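Local coordinates for gingipain R (Porphyromonas gingivalis, PDB 1CVR), which is an Arg-specific cysteine proteinase of the C25 family, with a caspase-like fold, that cleaves proteins after arginine residues, at residues 371-376 with 392-397. Numbering follows the deposited sequence.
Sequences VACDYN and AIVKDG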
ATOM      1  N   VAL A 371     -14.365  24.881   2.042  1.00 28.20           N
ATOM      2  CA  VAL A 371     -14.814  23.876   2.997  1.00 29.57           C
ATOM      3  C   VAL A 371     -14.119  24.095   4.332  1.00 28.85           C
ATOM      4  O   VAL A 371     -12.922  24.381   4.373  1.00 28.76           O
ATOM      5  CB  VAL A 371     -14.467  22.451   2.501  1.00 30.67           C
ATOM      6  CG1 VAL A 371     -14.943  21.421   3.492  1.00 31.58           C
ATOM      7  CG2 VAL A 371     -15.095  22.212   1.146  1.00 31.26           C
ATOM      8  N   ALA A 372     -14.870  23.982   5.423  1.00 28.80           N
ATOM      9  CA  ALA A 372     -14.299  24.149   6.756  1.00 28.60           C
ATOM     10  C   ALA A 372     -14.088  22.756   7.330  1.00 28.03           C
ATOM     11  O   ALA A 372     -14.971  21.915   7.228  1.00 27.72           O
ATOM     12  CB  ALA A 372     -15.250  24.947   7.648  1.00 26.79           C
ATOM     13  N   CYS A 373     -12.920  22.510   7.918  1.00 28.74           N
ATOM     14  CA  CYS A 373     -12.634  21.196   8.502  1.00 28.36           C
ATOM     15  C   CYS A 373     -11.775  21.351   9.755  1.00 28.00           C
ATOM     16  O   CYS A 373     -10.756  22.036   9.736  1.00 28.13           O
ATOM     17  CB  CYS A 373     -11.919  20.296   7.480  1.00 28.11           C
ATOM     18  SG  CYS A 373     -11.674  18.572   8.029  1.00 27.82           S
ATOM     19  N   ASP A 374     -12.179  20.705  10.844  1.00 29.55           N
ATOM     20  CA  ASP A 374     -11.427  20.819  12.091  1.00 31.17           C
ATOM     21  C   ASP A 374     -10.178  19.946  12.162  1.00 31.86           C
ATOM     22  O   ASP A 374      -9.622  19.752  13.242  1.00 33.28           O
ATOM     23  CB  ASP A 374     -12.347  20.533  13.286  1.00 32.44           C
ATOM     24  CG  ASP A 374     -12.749  19.070  13.391  1.00 34.48           C
ATOM     25  OD1 ASP A 374     -12.851  18.390  12.348  1.00 32.33           O
ATOM     26  OD2 ASP A 374     -12.989  18.611  14.530  1.00 35.83           O
ATOM     27  N   TYR A 375      -9.736  19.428  11.017  1.00 30.72           N
ATOM     28  CA  TYR A 375      -8.526  18.601  10.965  1.00 29.10           C
ATOM     29  C   TYR A 375      -7.603  19.088   9.861  1.00 29.11           C
ATOM     30  O   TYR A 375      -7.848  18.814   8.684  1.00 29.37           O
ATOM     31  CB  TYR A 375      -8.860  17.130  10.678  1.00 30.32           C
ATOM     32  CG  TYR A 375      -7.622  16.246  10.650  1.00 29.03           C
ATOM     33  CD1 TYR A 375      -6.843  16.079  11.793  1.00 29.47           C
ATOM     34  CD2 TYR A 375      -7.215  15.608   9.474  1.00 29.15           C
ATOM     35  CE1 TYR A 375      -5.682  15.298  11.775  1.00 31.61           C
ATOM     36  CE2 TYR A 375      -6.054  14.826   9.440  1.00 30.43           C
ATOM     37  CZ  TYR A 375      -5.293  14.676  10.598  1.00 31.43           C
ATOM     38  OH  TYR A 375      -4.148  13.909  10.589  1.00 31.88           O
ATOM     39  N   ASN A 376      -6.536  19.792  10.222  1.00 27.96           N
ATOM     40  CA  ASN A 376      -5.613  20.286   9.211  1.00 27.63           C
ATOM     41  C   ASN A 376      -4.832  19.135   8.608  1.00 27.31           C
ATOM     42  O   ASN A 376      -4.347  18.266   9.325  1.00 26.79           O
ATOM     43  CB  ASN A 376      -4.660  21.325   9.809  1.00 28.96           C
ATOM     44  CG  ASN A 376      -5.390  22.563  10.302  1.00 29.52           C
ATOM     45  OD1 ASN A 376      -6.280  23.074   9.627  1.00 29.73           O
ATOM     46  ND2 ASN A 376      -5.002  23.061  11.470  1.00 32.63           N
ATOM     47  N   ALA A 392      -7.930  19.980  -2.726  1.00 19.61           N
ATOM     48  CA  ALA A 392      -7.090  20.866  -1.932  1.00 20.97           C
ATOM     49  C   ALA A 392      -6.888  20.265  -0.554  1.00 20.73           C
ATOM     50  O   ALA A 392      -7.645  19.392  -0.123  1.00 18.59           O
ATOM     51  CB  ALA A 392      -7.742  22.267  -1.814  1.00 20.05           C
ATOM     52  N   ILE A 393      -5.855  20.751   0.121  1.00 21.29           N
ATOM     53  CA  ILE A 393      -5.488  20.296   1.449  1.00 22.58           C
ATOM     54  C   ILE A 393      -5.990  21.315   2.463  1.00 24.94           C
ATOM     55  O   ILE A 393      -5.909  22.525   2.226  1.00 25.64           O
ATOM     56  CB  ILE A 393      -3.944  20.151   1.533  1.00 23.85           C
ATOM     57  CG1 ILE A 393      -3.503  19.026   0.585  1.00 24.85           C
ATOM     58  CG2 ILE A 393      -3.493  19.929   2.975  1.00 22.17           C
ATOM     59  CD1 ILE A 393      -2.014  18.828   0.492  1.00 27.78           C
ATOM     60  N   VAL A 394      -6.529  20.828   3.577  1.00 24.67           N
ATOM     61  CA  VAL A 394      -7.036  21.708   4.619  1.00 26.93           C
ATOM     62  C   VAL A 394      -5.878  22.371   5.359  1.00 29.99           C
ATOM     63  O   VAL A 394      -4.944  21.699   5.805  1.00 29.91           O
ATOM     64  CB  VAL A 394      -7.909  20.932   5.655  1.00 27.23           C
ATOM     65  CG1 VAL A 394      -8.254  21.834   6.831  1.00 26.96           C
ATOM     66  CG2 VAL A 394      -9.197  20.441   5.000  1.00 24.43           C
ATOM     67  N   LYS A 395      -5.944  23.694   5.478  1.00 31.57           N
ATOM     68  CA  LYS A 395      -4.922  24.471   6.174  1.00 32.19           C
ATOM     69  C   LYS A 395      -5.654  25.533   6.969  1.00 32.75           C
ATOM     70  O   LYS A 395      -6.623  26.104   6.479  1.00 31.16           O
ATOM     71  CB  LYS A 395      -3.984  25.137   5.168  1.00 34.75           C
ATOM     72  CG  LYS A 395      -3.257  24.145   4.273  1.00 37.98           C
ATOM     73  CD  LYS A 395      -2.401  24.849   3.231  1.00 40.63           C
ATOM     74  CE  LYS A 395      -1.760  23.848   2.270  1.00 42.20           C
ATOM     75  NZ  LYS A 395      -0.909  22.862   2.993  1.00 42.53           N
ATOM     76  N   ASP A 396      -5.204  25.794   8.193  1.00 32.51           N
ATOM     77  CA  ASP A 396      -5.846  26.790   9.036  1.00 33.98           C
ATOM     78  C   ASP A 396      -7.355  26.628   9.115  1.00 33.38           C
ATOM     79  O   ASP A 396      -8.095  27.615   9.106  1.00 32.73           O
ATOM     80  CB  ASP A 396      -5.528  28.201   8.549  1.00 37.66           C
ATOM     81  CG  ASP A 396      -4.091  28.587   8.798  1.00 41.79           C
ATOM     82  OD1 ASP A 396      -3.656  28.498   9.968  1.00 42.11           O
ATOM     83  OD2 ASP A 396      -3.402  28.984   7.831  1.00 46.01           O
ATOM     84  N   GLY A 397      -7.813  25.383   9.177  1.00 31.00           N
ATOM     85  CA  GLY A 397      -9.236  25.137   9.291  1.00 29.53           C
ATOM     86  C   GLY A 397     -10.038  25.155   8.010  1.00 29.21           C
ATOM     87  O   GLY A 397     -11.258  24.978   8.045  1.00 28.04           O
TER
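On one face of the Asn376 carboxamide, the Lys395-Asp396 peptide runs nearly parallel to it, about 3 Å out of its plane and offset past OD1, while the edge carrying OD1 receives the backbone N-H of Gly397. The contact lies in the C-terminal Ig-like domain, where residues 392-397 pass from strand 387-393 of one sheet to strand 398-402 of the other, beside the end of strand 368-373. Asn376 OD1 lies 2.8 Å from Gly397 N, with the donor in the carbonyl plane and an N-H...O angle of 160°. Asp396 N is also near OD1, but it lies well out of the amide plane and its N-H is poorly directed.

The CG of Asn376 stands beside its own backbone N (chi1 -63°), which swings the amide across to the turn. Both Asp396 and Gly397 have positive phi; a side chain at Gly397 would collide with the Asp396 carbonyl oxygen, a conformation suited to glycine.

At the same OD1 edge, nearly in the amide plane, Val394 points its isopropyl group toward residues 371-376. Its CG1 lies 3.6 Å from both Tyr375 O and Asn376 OD1, and its CG2 packs 3.7 Å from Cys373 CB; Ala399 and Ala378 also touch this buried valine. Cys373 SG accepts a weak hydrogen bond from Tyr375 N within the turn leaving the strand.

The antiparallel pairing of 368-373 with 398-402, which includes the Val371-Ala399 bonding, extends to Gly397. Here Cys373 N donates to Gly397 O at 3.0 Å, from 48° above the carbonyl plane, and the same oxygen takes a CA-H...O contact from Ala372 CA at 3.4 Å.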